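Local structure of putative bacterial transcription regulation protein (Staphylococcus aureus, 3LUR) at residues L12-I17 with G57-C62; G68-M73 with A132-L137; Q111-E116 with T150-P155. The protein is a putative transcription regulator that probably senses small-molecule effectors through a domain of the integron-associated effector-binding family. All blocks are in the same frame, centred on the assembly; numbering follows the deposited sequence. Where two conformers were deposited one is given.

Contact 1 (L12-I17 with G57-C62); sequences LTLVGI and GILGLC
Leu14 meets Leu59 and Leu61 across a small, buried and wholly apolar contact. The two backbones stay well apart, with the CA atoms of Leu14 and Leu59 separated by 8.9 Å. Only side-chain ends bridge that distance. The CB of Leu14 leaves the backbone toward 57-62. CG then lies anti to the carbonyl carbon and beside the backbone N (chi1 -59°). With this torsion the fork of the side chain continues toward the second strand. CG itself stays 4.7 Å from Leu59 CD2, and the closer approaches are made by the two methyls. CD1 makes the closer contacts. It sits 3.8 Å from Leu61 CD2 and 4.0 Å from Leu59 CD2, so it rests against both leucines at once. CD2 of Leu14 turns back and meets Leu59 CD2 at 4.1 Å. One methyl of Leu59 is therefore touched by both branches of Leu14.

The fold explains the spacing. Strands 5-21 and 58-64 are not neighbours in the antiparallel sheet. Strand 70-77 lies between them and pairs with both, and the sheet closes into a barrel. The three leucines project into its interior, where Phe135 packs on Leu59 and Leu61. Thr77 of the intervening strand touches Leu14.

Leu59 and Leu61 are two residues apart, with Gly60 between them, and lie on the same face of their strand. They reach Leu14 differently. Leu61 holds its CG anti to the backbone N (chi1 -175°), whereas Leu59 holds it beside the N. Each of the two side chains runs at about a right angle to that of Leu14. On the other face, Val15 packs on Leu47 and Ile58 on Ile44, both from helix 43-50.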
# COMPACT_ATOMS: atom_id res chain seq x y z
N LEU A 12 1.32 7.44 11.19
CA LEU A 12 1.06 6.08 11.64
C LEU A 12 2.34 5.28 11.73
O LEU A 12 3.31 5.57 11.05
CB LEU A 12 0.10 5.40 10.67
CG LEU A 12 -1.29 6.01 10.54
CD1 LEU A 12 -2.01 5.34 9.42
CD2 LEU A 12 -2.10 5.94 11.83
N THR A 13 2.34 4.30 12.62
CA THR A 13 3.45 3.39 12.73
C THR A 13 3.09 2.14 11.93
O THR A 13 2.07 1.49 12.19
CB THR A 13 3.72 3.00 14.17
OG1 THR A 13 4.15 4.15 14.89
CG2 THR A 13 4.80 1.95 14.24
N LEU A 14 3.91 1.82 10.93
CA LEU A 14 3.67 0.64 10.09
C LEU A 14 4.70 -0.43 10.40
O LEU A 14 5.89 -0.14 10.53
CB LEU A 14 3.73 1.03 8.63
CG LEU A 14 2.73 2.08 8.18
CD1 LEU A 14 2.80 2.26 6.67
CD2 LEU A 14 1.30 1.70 8.57
N VAL A 15 4.23 -1.65 10.62
CA VAL A 15 5.05 -2.77 11.00
C VAL A 15 4.94 -3.78 9.86
O VAL A 15 3.84 -4.16 9.45
CB VAL A 15 4.53 -3.47 12.29
CG1 VAL A 15 5.47 -4.59 12.72
CG2 VAL A 15 4.36 -2.46 13.47
N GLY A 16 6.06 -4.21 9.34
CA GLY A 16 6.02 -5.14 8.24
C GLY A 16 7.36 -5.51 7.66
O GLY A 16 8.40 -5.42 8.33
N ILE A 17 7.32 -5.93 6.39
CA ILE A 17 8.50 -6.40 5.69
C ILE A 17 8.57 -5.70 4.35
O ILE A 17 7.58 -5.61 3.64
CB ILE A 17 8.45 -7.94 5.45
CG1 ILE A 17 8.36 -8.69 6.78
CG2 ILE A 17 9.69 -8.40 4.73
CD1 ILE A 17 9.63 -8.51 7.66
N GLY A 57 -7.30 -3.09 7.44
CA GLY A 57 -6.85 -3.99 6.43
C GLY A 57 -5.35 -4.11 6.51
O GLY A 57 -4.73 -3.67 7.50
N ILE A 58 -4.79 -4.77 5.54
CA ILE A 58 -3.36 -4.93 5.48
C ILE A 58 -2.90 -4.10 4.28
O ILE A 58 -3.62 -4.01 3.24
CB ILE A 58 -2.96 -6.43 5.43
CG1 ILE A 58 -1.43 -6.58 5.46
CG2 ILE A 58 -3.60 -7.13 4.24
CD1 ILE A 58 -0.95 -7.96 5.82
N LEU A 59 -1.76 -3.48 4.44
CA LEU A 59 -1.21 -2.59 3.43
C LEU A 59 -0.15 -3.20 2.55
O LEU A 59 0.71 -3.99 3.01
CB LEU A 59 -0.59 -1.35 4.09
CG LEU A 59 -1.42 -0.27 4.80
CD1 LEU A 59 -1.94 -0.65 6.17
CD2 LEU A 59 -0.54 1.01 4.97
N GLY A 60 -0.21 -2.76 1.29
CA GLY A 60 0.83 -2.93 0.33
C GLY A 60 1.34 -1.52 0.11
O GLY A 60 0.75 -0.74 -0.65
N LEU A 61 2.40 -1.17 0.82
CA LEU A 61 2.94 0.20 0.78
C LEU A 61 4.03 0.32 -0.28
O LEU A 61 5.07 -0.36 -0.21
CB LEU A 61 3.51 0.60 2.15
CG LEU A 61 4.02 2.04 2.33
CD1 LEU A 61 2.87 3.05 2.49
CD2 LEU A 61 4.95 2.13 3.53
N CYS A 62 3.80 1.23 -1.23
CA CYS A 62 4.74 1.50 -2.27
C CYS A 62 5.61 2.66 -1.86
O CYS A 62 5.11 3.73 -1.54
CB CYS A 62 3.97 1.82 -3.55
SG CYS A 62 2.94 0.40 -4.08

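Contact 2 (G68-M73 with A132-L137); sequences GKMSYM and APFFEL
The strands carrying Tyr72 and Glu136 are separated by strand 58-64, with 9.0 Å between the CA atoms of Tyr72 and Phe135. Tyr72 spans the gap with its ring. Its CG is anti to the backbone N (chi1 -171°), and the ring reaches across the middle strand, its hydroxyl packing on Gly60 CA. Tyr72 OH donates a hydrogen bond to Glu136 OE1 at 2.6 Å. The carboxylate oxygen lies at the ring edge, in the ring plane. The hydroxyl, in turn, meets it from above the carboxylate plane, 39° out of it. The ring and carboxylate planes are 51° apart. Further along, Met70, a selenomethionine, brings its CE to the edge of the Phe134 ring, 4.4 Å from CZ. His118 meets the Phe134 ring roughly perpendicular to it.

Both polar groups have second partners. Trp35 NE1 bonds to Tyr72 OH, and Tyr138 OH bonds to Glu136 OE1. A buried glutamate among aromatic residues is also found in the effector pocket of BmrR. Two hydroxyls on one oxygen would restrain OE1, and with it the rotation of the Glu136 carboxylate, while the bond from Trp35 would help to hold the Tyr72 hydroxyl in place.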
# COMPACT_ATOMS: atom_id res chain seq x y z
N GLY A 68 15.49 5.94 -7.79
CA GLY A 68 14.62 5.45 -8.87
C GLY A 68 14.04 4.06 -8.58
O GLY A 68 13.12 3.61 -9.26
N LYS A 69 14.58 3.39 -7.57
CA LYS A 69 14.08 2.07 -7.20
C LYS A 69 12.70 2.17 -6.59
O LYS A 69 12.24 3.25 -6.26
CB LYS A 69 15.05 1.37 -6.24
CG LYS A 69 16.35 0.92 -6.91
CD LYS A 69 17.35 0.36 -5.91
CE LYS A 69 18.62 -0.16 -6.59
NZ LYS A 69 18.37 -1.42 -7.36
N MSE A 70 12.03 1.04 -6.47
CA MSE A 70 10.71 1.00 -5.89
C MSE A 70 10.69 -0.10 -4.85
O MSE A 70 11.00 -1.27 -5.17
CB MSE A 70 9.67 0.73 -6.98
CG MSE A 70 8.26 0.52 -6.47
SE MSE A 70 7.45 2.12 -5.77
CE MSE A 70 7.37 3.22 -7.39
N SER A 71 10.35 0.26 -3.62
CA SER A 71 10.18 -0.72 -2.55
C SER A 71 8.70 -0.97 -2.30
O SER A 71 7.86 -0.11 -2.55
CB SER A 71 10.85 -0.24 -1.26
OG SER A 71 12.25 -0.18 -1.40
N TYR A 72 8.37 -2.17 -1.86
CA TYR A 72 7.03 -2.50 -1.52
C TYR A 72 7.09 -3.08 -0.12
O TYR A 72 7.89 -3.99 0.12
CB TYR A 72 6.52 -3.55 -2.45
CG TYR A 72 5.08 -3.85 -2.35
CD1 TYR A 72 4.15 -3.05 -3.00
CD2 TYR A 72 4.61 -4.98 -1.69
CE1 TYR A 72 2.81 -3.34 -2.98
CE2 TYR A 72 3.26 -5.28 -1.67
CZ TYR A 72 2.36 -4.46 -2.33
OH TYR A 72 1.02 -4.74 -2.36
N MSE A 73 6.28 -2.57 0.77
CA MSE A 73 6.25 -3.08 2.12
C MSE A 73 4.87 -3.64 2.45
O MSE A 73 3.84 -2.95 2.34
CB MSE A 73 6.68 -2.01 3.12
CG MSE A 73 6.69 -2.46 4.56
SE MSE A 73 7.01 -0.87 5.67
CE MSE A 73 7.01 -1.70 7.39
N ALA A 132 5.59 10.90 -1.66
CA ALA A 132 5.62 10.22 -0.41
C ALA A 132 5.10 8.84 -0.71
O ALA A 132 4.56 8.59 -1.82
CB ALA A 132 4.70 10.91 0.60
N PRO A 133 5.20 7.95 0.27
CA PRO A 133 4.67 6.61 0.01
C PRO A 133 3.18 6.59 -0.26
O PRO A 133 2.44 7.44 0.22
CB PRO A 133 5.04 5.85 1.29
CG PRO A 133 6.21 6.55 1.83
CD PRO A 133 5.93 8.01 1.55
N PHE A 134 2.74 5.63 -1.08
CA PHE A 134 1.34 5.45 -1.38
C PHE A 134 1.02 3.98 -1.17
O PHE A 134 1.91 3.15 -1.17
CB PHE A 134 1.01 5.92 -2.81
CG PHE A 134 1.83 5.28 -3.89
CD1 PHE A 134 3.10 5.77 -4.22
CD2 PHE A 134 1.32 4.20 -4.62
CE1 PHE A 134 3.86 5.19 -5.25
CE2 PHE A 134 2.08 3.60 -5.66
CZ PHE A 134 3.35 4.10 -5.96
N PHE A 135 -0.24 3.65 -0.94
CA PHE A 135 -0.54 2.26 -0.60
C PHE A 135 -1.84 1.69 -1.11
O PHE A 135 -2.79 2.41 -1.39
CB PHE A 135 -0.41 2.05 0.93
CG PHE A 135 -1.33 2.90 1.78
CD1 PHE A 135 -0.93 4.15 2.22
CD2 PHE A 135 -2.58 2.42 2.19
CE1 PHE A 135 -1.75 4.92 3.03
CE2 PHE A 135 -3.41 3.17 3.01
CZ PHE A 135 -3.00 4.43 3.41
N GLU A 136 -1.83 0.36 -1.20
CA GLU A 136 -3.00 -0.43 -1.46
C GLU A 136 -3.45 -0.89 -0.08
O GLU A 136 -2.62 -1.28 0.74
CB GLU A 136 -2.61 -1.66 -2.29
CG GLU A 136 -1.94 -1.31 -3.60
CD GLU A 136 -0.96 -2.36 -4.10
OE1 GLU A 136 -0.88 -3.48 -3.56
OE2 GLU A 136 -0.26 -2.04 -5.05
N LEU A 137 -4.74 -0.87 0.18
CA LEU A 137 -5.24 -1.32 1.46
C LEU A 137 -6.24 -2.44 1.20
O LEU A 137 -7.26 -2.26 0.48
CB LEU A 137 -5.87 -0.17 2.24
CG LEU A 137 -6.44 -0.49 3.63
CD1 LEU A 137 -5.30 -0.92 4.60
CD2 LEU A 137 -7.26 0.66 4.21

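Contact 3 (Q111-E116 with T150-P155); sequences QQKMEE and TEIWMP
Ile152 packs against Lys113 and Met114, where helix 108-124 lies over strand 149-156. The short helix and strand segments run in similar directions, with 29° between them and 9.9 Å between their axes. Met114 and Ile152 have the closest CA atoms, at 7.4 Å.

Apolar contacts make up the interface. Both branches of Ile152 are used. Its CD1 lies 3.7 Å from Lys113 CG, against the aliphatic root of the lysine. Its CG2 lies 3.7 Å from Met114 CE and 3.9 Å from Met114 SE, and the same methyl CE also comes near CG1. Met114 is a selenomethionine bent twice beyond CG. These bends fold its end back over Ile152. Met154, also selenomethionine, adds an SE-to-SE approach of 4.1 Å to Met114. Met154 has two deposited conformers, so this approach is less certain. Val117, His118 and Ile121 of the same helix also touch Met154. A 1,2-ethanediol, probably from the crystallisation liquor, lies about 4 Å from the Met154 side chain.

Polar bonds lie to the side of this packing. Lys113 NZ leads away from the strand and makes a weak bond to Gly1 O. Trp153 points away from the helix, where its ring stacks on Phe135. Its NE1 donates to Glu151 OE1 at 2.9 Å, on the anti side but tilted out of the carboxylate plane, with an N-H...O angle of 144°.

Between 111-116 and 150-155 the joint is thus van der Waals contact. The lysine contributes its methylenes here and carries its ammonium clear of the apolar patch.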
# COMPACT_ATOMS: atom_id res chain seq x y z
N GLN A 111 -3.26 -3.75 -10.06
CA GLN A 111 -2.21 -3.18 -10.89
C GLN A 111 -2.80 -2.40 -12.06
O GLN A 111 -2.27 -1.32 -12.39
CB GLN A 111 -1.20 -4.25 -11.27
CG GLN A 111 -0.51 -4.80 -10.01
CD GLN A 111 0.63 -5.75 -10.31
OE1 GLN A 111 0.88 -6.11 -11.46
NE2 GLN A 111 1.36 -6.13 -9.26
N GLN A 112 -3.92 -2.86 -12.63
CA GLN A 112 -4.60 -2.09 -13.69
C GLN A 112 -5.04 -0.75 -13.16
O GLN A 112 -4.81 0.29 -13.79
CB GLN A 112 -5.82 -2.82 -14.22
CG GLN A 112 -6.46 -2.19 -15.51
CD GLN A 112 -7.46 -1.02 -15.28
OE1 GLN A 112 -7.93 -0.74 -14.14
NE2 GLN A 112 -7.82 -0.36 -16.38
N LYS A 113 -5.67 -0.77 -11.99
CA LYS A 113 -6.15 0.47 -11.42
C LYS A 113 -5.02 1.39 -11.03
O LYS A 113 -5.12 2.61 -11.17
CB LYS A 113 -7.03 0.21 -10.20
CG LYS A 113 -7.73 1.48 -9.65
CD LYS A 113 -8.77 2.03 -10.62
CE LYS A 113 -9.46 3.24 -10.03
NZ LYS A 113 -10.73 3.54 -10.68
N MSE A 114 -3.92 0.82 -10.53
CA MSE A 114 -2.80 1.63 -10.12
C MSE A 114 -2.23 2.35 -11.35
O MSE A 114 -1.88 3.54 -11.30
CB MSE A 114 -1.74 0.76 -9.43
CG MSE A 114 -0.56 1.58 -8.93
SE MSE A 114 -1.09 2.86 -7.54
CE MSE A 114 -1.17 1.62 -6.08
N GLU A 115 -2.15 1.65 -12.47
CA GLU A 115 -1.70 2.28 -13.70
C GLU A 115 -2.65 3.45 -14.10
O GLU A 115 -2.18 4.52 -14.52
CB GLU A 115 -1.62 1.28 -14.82
CG GLU A 115 -1.18 1.90 -16.13
N GLU A 116 -3.96 3.23 -13.98
CA GLU A 116 -4.93 4.29 -14.30
C GLU A 116 -4.71 5.48 -13.36
O GLU A 116 -4.71 6.63 -13.79
CB GLU A 116 -6.38 3.82 -14.15
CG GLU A 116 -6.77 2.58 -14.95
CD GLU A 116 -6.83 2.81 -16.44
OE1 GLU A 116 -6.38 3.86 -16.93
OE2 GLU A 116 -7.36 1.93 -17.14
N THR A 150 -10.24 -3.12 -3.46
CA THR A 150 -8.97 -2.72 -2.88
C THR A 150 -8.97 -1.19 -2.91
O THR A 150 -9.34 -0.59 -3.92
CB THR A 150 -7.76 -3.21 -3.75
OG1 THR A 150 -7.76 -4.63 -3.82
CG2 THR A 150 -6.43 -2.73 -3.16
N GLU A 151 -8.55 -0.56 -1.82
CA GLU A 151 -8.40 0.89 -1.82
C GLU A 151 -7.01 1.26 -2.19
O GLU A 151 -6.04 0.63 -1.78
CB GLU A 151 -8.75 1.49 -0.47
CG GLU A 151 -10.19 1.38 -0.12
CD GLU A 151 -10.53 2.05 1.20
OE1 GLU A 151 -9.62 2.35 2.00
OE2 GLU A 151 -11.75 2.22 1.46
N ILE A 152 -6.88 2.34 -2.95
CA ILE A 152 -5.57 2.86 -3.34
C ILE A 152 -5.50 4.29 -2.76
O ILE A 152 -6.30 5.16 -3.12
CB ILE A 152 -5.37 2.86 -4.87
CG1 ILE A 152 -5.16 1.43 -5.37
CG2 ILE A 152 -4.14 3.74 -5.26
CD1 ILE A 152 -5.18 1.27 -6.91
N TRP A 153 -4.52 4.51 -1.91
CA TRP A 153 -4.37 5.78 -1.20
C TRP A 153 -3.16 6.49 -1.74
O TRP A 153 -2.03 6.05 -1.52
CB TRP A 153 -4.17 5.50 0.28
CG TRP A 153 -5.34 4.98 1.01
CD1 TRP A 153 -5.97 3.78 0.82
CD2 TRP A 153 -5.99 5.61 2.11
NE1 TRP A 153 -7.01 3.65 1.72
CE2 TRP A 153 -7.03 4.75 2.54
CE3 TRP A 153 -5.80 6.81 2.78
CZ2 TRP A 153 -7.89 5.07 3.60
CZ3 TRP A 153 -6.64 7.13 3.85
CH2 TRP A 153 -7.67 6.25 4.24
N MSE A 154 -3.39 7.64 -2.35
CA MSE A 154 -2.34 8.43 -2.97
C MSE A 154 -2.24 9.76 -2.22
O MSE A 154 -3.21 10.51 -2.14
CB MSE A 154 -2.69 8.73 -4.43
CG MSE A 154 -3.02 7.53 -5.23
SE MSE A 154 -1.53 6.27 -5.37
CE MSE A 154 -0.25 7.32 -6.29
N PRO A 155 -1.04 10.07 -1.69
CA PRO A 155 -0.86 11.29 -0.90
C PRO A 155 -0.89 12.57 -1.72
O PRO A 155 -0.39 12.61 -2.86
CB PRO A 155 0.51 11.08 -0.27
CG PRO A 155 1.22 10.23 -1.20
CD PRO A 155 0.21 9.30 -1.79

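From the N terminus, strand 5-21 leads through helices 24-41 and 43-50 to strand 58-64. Contact 1 closes that helical loop inside the barrel. It ends before contact 2 opens on strand 70-77, so the two are in series. Contact 2 closes a longer loop, at strand 134-138. Contact 3 opens within that loop, on helix 108-124, and closes beyond it on strand 149-156, so contacts 2 and 3 cross. Backbone pairing joins their strands in one sheet: Leu61 with Met73, Cys62 with Phe134, and Phe135 with Trp153. Together they tie the barrel interior to the Tyr72-Glu136 face and to helix 108-124 packed on the sheet.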